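Local coordinates for lipoprotein outS (Dickeya dadantii, PDB 3UTK) that is required, as a pilotin lipoprotein that interacts with the secretin OutD, for type II secretion of pectate lyases and cellulases across the outer membrane, at residues Ala52-Leu57 and Gly70-Thr75; Val59-Ser64 and Thr113-Phe118. All blocks are in the same frame, centred on the assembly; numbering follows the deposited sequence.

Contact 1 of 2, residues Ala52-Leu57 and Gly70-Thr75; sequences AASKYL and GTILKT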
ATOM      1  N   ALA A  52      -1.980   2.127   0.417  1.00 21.40           N
ATOM      2  CA  ALA A  52      -2.153   3.580   0.349  1.00 20.98           C
ATOM      3  C   ALA A  52      -0.930   4.287  -0.224  1.00 19.79           C
ATOM      4  O   ALA A  52      -1.059   5.189  -1.053  1.00 19.58           O
ATOM      5  CB  ALA A  52      -2.471   4.141   1.723  1.00 22.84           C
ATOM      6  N   ALA A  53       0.251   3.893   0.234  1.00 16.74           N
ATOM      7  CA  ALA A  53       1.497   4.483  -0.261  1.00 17.23           C
ATOM      8  C   ALA A  53       1.686   4.181  -1.752  1.00 18.66           C
ATOM      9  O   ALA A  53       2.129   5.030  -2.519  1.00 19.98           O
ATOM     10  CB  ALA A  53       2.689   3.976   0.545  1.00 19.52           C
ATOM     11  N   SER A  54       1.360   2.953  -2.150  1.00 18.93           N
ATOM     12  CA  SER A  54       1.433   2.574  -3.548  1.00 17.83           C
ATOM     13  C   SER A  54       0.475   3.375  -4.430  1.00 16.67           C
ATOM     14  O   SER A  54       0.861   3.806  -5.501  1.00 19.82           O
ATOM     15  CB  SER A  54       1.175   1.078  -3.719  1.00 18.84           C
ATOM     16  OG  SER A  54       2.173   0.326  -3.051  1.00 18.89           O
ATOM     17  N   LYS A  55      -0.780   3.545  -4.005  1.00 15.16           N
ATOM     18  CA  LYS A  55      -1.720   4.354  -4.785  1.00 14.15           C
ATOM     19  C   LYS A  55      -1.234   5.808  -4.841  1.00 17.24           C
ATOM     20  O   LYS A  55      -1.360   6.475  -5.864  1.00 19.44           O
ATOM     21  CB  LYS A  55      -3.141   4.274  -4.209  1.00 17.85           C
ATOM     22  CG  LYS A  55      -4.173   5.073  -5.006  1.00 20.60           C
ATOM     23  CD  LYS A  55      -5.598   4.861  -4.509  1.00 23.98           C
ATOM     24  CE  LYS A  55      -6.593   5.591  -5.405  1.00 27.98           C
ATOM     25  NZ  LYS A  55      -7.994   5.142  -5.172  1.00 31.64           N
ATOM     26  N   TYR A  56      -0.693   6.301  -3.733  1.00 16.11           N
ATOM     27  CA  TYR A  56      -0.133   7.652  -3.706  1.00 15.84           C
ATOM     28  C   TYR A  56       0.964   7.808  -4.769  1.00 15.73           C
ATOM     29  O   TYR A  56       1.030   8.814  -5.476  1.00 17.95           O
ATOM     30  CB  TYR A  56       0.389   8.002  -2.299  1.00 15.62           C
ATOM     31  CG  TYR A  56       0.804   9.446  -2.138  1.00 17.90           C
ATOM     32  CD1 TYR A  56       2.036   9.893  -2.601  1.00 17.08           C
ATOM     33  CD2 TYR A  56      -0.031  10.360  -1.504  1.00 18.25           C
ATOM     34  CE1 TYR A  56       2.413  11.219  -2.452  1.00 18.84           C
ATOM     35  CE2 TYR A  56       0.341  11.684  -1.353  1.00 17.09           C
ATOM     36  CZ  TYR A  56       1.557  12.107  -1.827  1.00 17.77           C
ATOM     37  OH  TYR A  56       1.917  13.428  -1.679  1.00 19.46           O
ATOM     38  N   LEU A  57       1.808   6.796  -4.916  1.00 16.57           N
ATOM     39  CA  LEU A  57       2.865   6.880  -5.913  1.00 15.08           C
ATOM     40  C   LEU A  57       2.260   6.906  -7.314  1.00 15.45           C
ATOM     41  O   LEU A  57       2.653   7.714  -8.148  1.00 16.73           O
ATOM     42  CB  LEU A  57       3.854   5.719  -5.790  1.00 15.42           C
ATOM     43  CG  LEU A  57       4.867   5.762  -4.639  1.00 16.42           C
ATOM     44  CD1 LEU A  57       5.685   4.461  -4.551  1.00 20.18           C
ATOM     45  CD2 LEU A  57       5.814   6.959  -4.778  1.00 18.60           C
ATOM     46  N   GLY A  70      -6.739  -2.932  -7.467  1.00 29.37           N
ATOM     47  CA  GLY A  70      -7.005  -4.352  -7.289  1.00 29.21           C
ATOM     48  C   GLY A  70      -5.721  -5.162  -7.270  1.00 27.40           C
ATOM     49  O   GLY A  70      -5.558  -6.065  -6.449  1.00 27.20           O
ATOM     50  N   THR A  71      -4.800  -4.827  -8.171  1.00 25.23           N
ATOM     51  CA  THR A  71      -3.521  -5.525  -8.248  1.00 25.28           C
ATOM     52  C   THR A  71      -2.642  -5.194  -7.047  1.00 23.46           C
ATOM     53  O   THR A  71      -1.983  -6.076  -6.493  1.00 23.42           O
ATOM     54  CB  THR A  71      -2.757  -5.188  -9.543  1.00 26.59           C
ATOM     55  OG1 THR A  71      -3.570  -5.507 -10.678  1.00 31.39           O
ATOM     56  CG2 THR A  71      -1.452  -5.976  -9.622  1.00 21.86           C
ATOM     57  N   ILE A  72      -2.620  -3.918  -6.660  1.00 21.99           N
ATOM     58  CA  ILE A  72      -1.904  -3.506  -5.459  1.00 23.52           C
ATOM     59  C   ILE A  72      -2.427  -4.270  -4.240  1.00 23.54           C
ATOM     60  O   ILE A  72      -1.645  -4.770  -3.429  1.00 22.02           O
ATOM     61  CB  ILE A  72      -2.014  -1.982  -5.225  1.00 23.10           C
ATOM     62  CG1 ILE A  72      -1.341  -1.212  -6.366  1.00 23.01           C
ATOM     63  CG2 ILE A  72      -1.383  -1.598  -3.893  1.00 21.74           C
ATOM     64  CD1 ILE A  72      -1.507   0.320  -6.272  1.00 23.92           C
ATOM     65  N   LEU A  73      -3.749  -4.362  -4.116  1.00 24.54           N
ATOM     66  CA  LEU A  73      -4.361  -5.109  -3.024  1.00 26.11           C
ATOM     67  C   LEU A  73      -3.953  -6.583  -3.030  1.00 27.45           C
ATOM     68  O   LEU A  73      -3.640  -7.161  -1.984  1.00 25.92           O
ATOM     69  CB  LEU A  73      -5.884  -5.019  -3.101  1.00 30.11           C
ATOM     70  CG  LEU A  73      -6.560  -5.217  -1.752  1.00 39.02           C
ATOM     71  CD1 LEU A  73      -6.449  -3.909  -0.974  1.00 37.45           C
ATOM     72  CD2 LEU A  73      -8.018  -5.634  -1.918  1.00 43.47           C
ATOM     73  N   LYS A  74      -3.976  -7.187  -4.211  1.00 26.90           N
ATOM     74  CA  LYS A  74      -3.626  -8.590  -4.347  1.00 26.32           C
ATOM     75  C   LYS A  74      -2.178  -8.797  -3.919  1.00 26.13           C
ATOM     76  O   LYS A  74      -1.833  -9.838  -3.360  1.00 26.35           O
ATOM     77  CB  LYS A  74      -3.830  -9.047  -5.792  1.00 28.50           C
ATOM     78  CG  LYS A  74      -3.593 -10.524  -6.023  1.00 35.09           C
ATOM     79  CD  LYS A  74      -3.607 -10.854  -7.501  1.00 42.31           C
ATOM     80  CE  LYS A  74      -4.930 -10.473  -8.148  1.00 48.53           C
ATOM     81  NZ  LYS A  74      -5.057 -11.102  -9.504  1.00 52.72           N
ATOM     82  N   THR A  75      -1.334  -7.799  -4.178  1.00 23.68           N
ATOM     83  CA  THR A  75       0.069  -7.877  -3.790  1.00 23.00           C
ATOM     84  C   THR A  75       0.221  -7.860  -2.272  1.00 24.48           C
ATOM     85  O   THR A  75       1.023  -8.610  -1.710  1.00 23.34           O
ATOM     86  CB  THR A  75       0.884  -6.721  -4.385  1.00 23.04           C
ATOM     87  OG1 THR A  75       0.769  -6.747  -5.814  1.00 25.84           O
ATOM     88  CG2 THR A  75       2.345  -6.855  -3.999  1.00 21.73           C
TER
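I72 reaches across to S54 and lays its end methyl over one face of the flat S54-K55 peptide: CD1 sits above that plane, 4.0 Å from K55 N. Thus an apolar tip covers one side of the peptide. The chain of I72 is extended at its second torsion (chi2 175°), which carries CD1 this far forward. Its branch methyl CG2 lies on the S54 side chain instead, 3.7 Å from S54 CB. Both methyls press on that methylene from the same side, I72 CD1 being 3.8 Å from S54 CB.

The serine offers carbon to its partner because OG stands beside its own backbone N (chi1 -63°) and hydrogen-bonds back to L50 O, one helical turn earlier; this buried hydroxyl is thereby satisfied within its own helix. In a pilotin built from nested, perpendicular alpha-helical hairpins, this is where helix 40-60 meets the next helix, 69-82. The site lies about 4 Å from the centre of the chain, measured between centres, and the CA atoms of S54 and I72 are 7.2 Å apart. F125 and M129 of helix 123-131, with M122, close around S54.

K55 meets I72 through its backbone N; its extended side chain leads away to NZ, which makes salt bridges to E98 and D69, so the amine bridges helix 94-106 and the start of helix 69-82. Behind I72, the carbonyl of T71 holds two donors: T75 N and T75 OG1 reach it from opposite faces of its plane, with T75 OG1 2.9 Å from T71 O and tilted 33° off the plane.

Contact 2 of 2, residues Val59-Ser64 and Thr113-Phe118; sequences VQCERS and TQCSSF
C61 and C115 are joined covalently: their SG atoms lie 2.0 Å apart, and the chi3 of -89° gives the bridge a left-handed twist close to the relaxed right angle. In both cysteines SG stands beside the backbone N and opposite the carbonyl carbon (chi1 -55° in C61, -66° in C115). With the sulfurs turned in this way, C61 CA comes to 5.7 Å from C115 CA. Nearer the bridge, C61 CB lies 3.8 Å from C115 CB.

Van der Waals packing across the contact is slight beyond the bridge. The carbonyl of Q60 passes 4.0 Å from C115 SG, measured at Q60 O, while the amide end of Q60 swings away from the helix opposite.

Polar interactions shape the two sides separately. Just after C61 the chain folds into an inverse gamma turn centred on R63, closed by a weak bond of 2.8 Å from S64 N to E62 O. The guanidinium of R63 spreads between two partners, NH2 in a salt bridge to D65 and NH1 hydrogen-bonded to N119 of helix 111-121. On the other side, the side-chain amide of Q114 rests over the F118 ring, its NE2 3.2 Å above the plane and over the centre of one face.

The disulfide ties the chain just past the end of helix 40-60 to helix 111-121 at the protein surface, with helix 94-106 alongside: Q60 packs on Y101 and L105, and F118 on L104.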
ATOM      1  N   VAL A  59      -0.820   7.751  -8.361  1.00 20.40           N
ATOM      2  CA  VAL A  59      -1.693   8.873  -8.680  1.00 22.69           C
ATOM      3  C   VAL A  59      -1.020  10.236  -8.499  1.00 24.50           C
ATOM      4  O   VAL A  59      -1.135  11.110  -9.367  1.00 30.56           O
ATOM      5  CB  VAL A  59      -3.009   8.815  -7.868  1.00 23.01           C
ATOM      6  CG1 VAL A  59      -3.876  10.040  -8.158  1.00 26.51           C
ATOM      7  CG2 VAL A  59      -3.761   7.521  -8.179  1.00 24.24           C
ATOM      8  N   GLN A  60      -0.324  10.421  -7.380  1.00 19.49           N
ATOM      9  CA  GLN A  60       0.260  11.724  -7.056  1.00 16.11           C
ATOM     10  C   GLN A  60       1.665  11.875  -7.623  1.00 16.15           C
ATOM     11  O   GLN A  60       2.118  12.986  -7.917  1.00 21.72           O
ATOM     12  CB  GLN A  60       0.284  11.946  -5.531  1.00 15.14           C
ATOM     13  CG  GLN A  60      -1.083  11.790  -4.852  1.00 19.71           C
ATOM     14  CD  GLN A  60      -2.103  12.799  -5.349  1.00 24.52           C
ATOM     15  OE1 GLN A  60      -3.257  12.458  -5.608  1.00 30.19           O
ATOM     16  NE2 GLN A  60      -1.687  14.049  -5.466  1.00 22.33           N
ATOM     17  N   CYS A  61       2.365  10.760  -7.778  1.00 16.10           N
ATOM     18  CA  CYS A  61       3.780  10.806  -8.157  1.00 16.51           C
ATOM     19  C   CYS A  61       4.012  10.323  -9.583  1.00 18.26           C
ATOM     20  O   CYS A  61       5.157  10.104 -10.010  1.00 20.77           O
ATOM     21  CB  CYS A  61       4.602   9.972  -7.169  1.00 19.27           C
ATOM     22  SG  CYS A  61       4.366  10.466  -5.419  1.00 24.21           S
ATOM     23  N   GLU A  62       2.918  10.195 -10.320  1.00 16.39           N
ATOM     24  CA  GLU A  62       2.932   9.791 -11.731  1.00 18.02           C
ATOM     25  C   GLU A  62       3.709   8.502 -11.965  1.00 18.98           C
ATOM     26  O   GLU A  62       4.312   8.334 -13.022  1.00 18.66           O
ATOM     27  CB  GLU A  62       3.540  10.890 -12.612  1.00 19.30           C
ATOM     28  CG  GLU A  62       2.992  12.271 -12.358  1.00 26.68           C
ATOM     29  CD  GLU A  62       1.529  12.368 -12.681  1.00 36.81           C
ATOM     30  OE1 GLU A  62       1.012  11.440 -13.337  1.00 39.75           O
ATOM     31  OE2 GLU A  62       0.897  13.367 -12.280  1.00 40.66           O
ATOM     32  N   ARG A  63       3.716   7.614 -10.974  1.00 15.96           N
ATOM     33  CA  ARG A  63       4.325   6.293 -11.147  1.00 17.68           C
ATOM     34  C   ARG A  63       3.379   5.410 -11.957  1.00 20.55           C
ATOM     35  O   ARG A  63       2.727   4.496 -11.434  1.00 20.87           O
ATOM     36  CB  ARG A  63       4.675   5.653  -9.794  1.00 17.28           C
ATOM     37  CG  ARG A  63       5.866   6.277  -9.074  1.00 18.66           C
ATOM     38  CD  ARG A  63       7.209   5.994  -9.784  1.00 18.50           C
ATOM     39  NE  ARG A  63       7.495   4.567 -10.000  1.00 19.82           N
ATOM     40  CZ  ARG A  63       8.215   3.801  -9.182  1.00 18.35           C
ATOM     41  NH1 ARG A  63       8.713   4.300  -8.056  1.00 18.20           N
ATOM     42  NH2 ARG A  63       8.426   2.520  -9.478  1.00 20.83           N
ATOM     43  N   SER A  64       3.289   5.714 -13.245  1.00 21.42           N
ATOM     44  CA  SER A  64       2.351   5.032 -14.118  1.00 24.41           C
ATOM     45  C   SER A  64       2.788   3.620 -14.486  1.00 26.36           C
ATOM     46  O   SER A  64       2.081   2.929 -15.225  1.00 28.67           O
ATOM     47  CB  SER A  64       2.123   5.852 -15.376  1.00 24.02           C
ATOM     48  OG  SER A  64       3.337   6.007 -16.084  1.00 30.96           O
ATOM     49  N   THR A 113       7.916  16.122  -1.355  1.00 14.85           N
ATOM     50  CA  THR A 113       8.537  15.474  -0.203  1.00 16.57           C
ATOM     51  C   THR A 113       8.040  14.036  -0.028  1.00 16.79           C
ATOM     52  O   THR A 113       8.832  13.099   0.104  1.00 16.49           O
ATOM     53  CB  THR A 113       8.249  16.293   1.068  1.00 17.32           C
ATOM     54  OG1 THR A 113       8.774  17.616   0.896  1.00 20.06           O
ATOM     55  CG2 THR A 113       8.893  15.657   2.299  1.00 17.31           C
ATOM     56  N   GLN A 114       6.726  13.866  -0.013  1.00 17.75           N
ATOM     57  CA  GLN A 114       6.139  12.540   0.111  1.00 14.78           C
ATOM     58  C   GLN A 114       6.563  11.611  -1.031  1.00 17.54           C
ATOM     59  O   GLN A 114       6.917  10.450  -0.798  1.00 20.39           O
ATOM     60  CB  GLN A 114       4.609  12.637   0.196  1.00 12.70           C
ATOM     61  CG  GLN A 114       3.967  11.317   0.581  1.00 15.56           C
ATOM     62  CD  GLN A 114       4.287  10.950   2.004  1.00 18.02           C
ATOM     63  OE1 GLN A 114       3.706  11.507   2.928  1.00 17.55           O
ATOM     64  NE2 GLN A 114       5.220  10.017   2.194  1.00 18.59           N
ATOM     65  N   CYS A 115       6.533  12.112  -2.263  1.00 17.22           N
ATOM     66  CA  CYS A 115       6.924  11.291  -3.411  1.00 16.89           C
ATOM     67  C   CYS A 115       8.377  10.859  -3.321  1.00 16.55           C
ATOM     68  O   CYS A 115       8.708   9.704  -3.601  1.00 16.87           O
ATOM     69  CB  CYS A 115       6.705  12.031  -4.734  1.00 19.69           C
ATOM     70  SG  CYS A 115       4.969  12.383  -5.127  1.00 25.63           S
ATOM     71  N   SER A 116       9.256  11.788  -2.967  1.00 18.19           N
ATOM     72  CA  SER A 116      10.673  11.459  -2.848  1.00 17.54           C
ATOM     73  C   SER A 116      10.864  10.375  -1.782  1.00 18.98           C
ATOM     74  O   SER A 116      11.643   9.434  -1.960  1.00 16.54           O
ATOM     75  CB  SER A 116      11.483  12.706  -2.475  1.00 19.25           C
ATOM     76  OG  SER A 116      12.869  12.405  -2.437  1.00 22.86           O
ATOM     77  N   SER A 117      10.144  10.512  -0.674  1.00 18.30           N
ATOM     78  CA  SER A 117      10.253   9.549   0.419  1.00 16.19           C
ATOM     79  C   SER A 117       9.735   8.154   0.024  1.00 18.60           C
ATOM     80  O   SER A 117      10.426   7.155   0.250  1.00 16.41           O
ATOM     81  CB  SER A 117       9.530  10.056   1.676  1.00 17.14           C
ATOM     82  OG  SER A 117       9.723   9.155   2.746  1.00 19.00           O
ATOM     83  N   PHE A 118       8.531   8.081  -0.546  1.00 16.64           N
ATOM     84  CA  PHE A 118       7.966   6.788  -0.968  1.00 19.63           C
ATOM     85  C   PHE A 118       8.812   6.144  -2.083  1.00 19.60           C
ATOM     86  O   PHE A 118       9.033   4.925  -2.090  1.00 16.43           O
ATOM     87  CB  PHE A 118       6.507   6.935  -1.422  1.00 19.96           C
ATOM     88  CG  PHE A 118       5.499   7.022  -0.290  1.00 17.64           C
ATOM     89  CD1 PHE A 118       5.764   6.479   0.967  1.00 17.22           C
ATOM     90  CD2 PHE A 118       4.280   7.657  -0.493  1.00 19.59           C
ATOM     91  CE1 PHE A 118       4.819   6.556   1.996  1.00 19.02           C
ATOM     92  CE2 PHE A 118       3.326   7.735   0.528  1.00 18.18           C
ATOM     93  CZ  PHE A 118       3.604   7.193   1.781  1.00 18.51           C
TER

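How the contacts relate
From the N terminus the chain enters helix 40-60, which carries 52-57 and runs out into 59-64, the first segments of the two contacts. Contact 1 closes first, after 12 intervening residues, four of them helical, when 70-75 of helix 69-82 returns to the helix. Contact 2 waits for 113-118, 48 residues further on from 59-64. The segments alternate, so the two loops cross instead of one enclosing the other. L57 O of contact 1 probably accepts a hydrogen bond from R63 N of contact 2, and Y56 OH packs against Q114 CB. Together they hold helix 40-60 between helix 69-82 and helix 111-121.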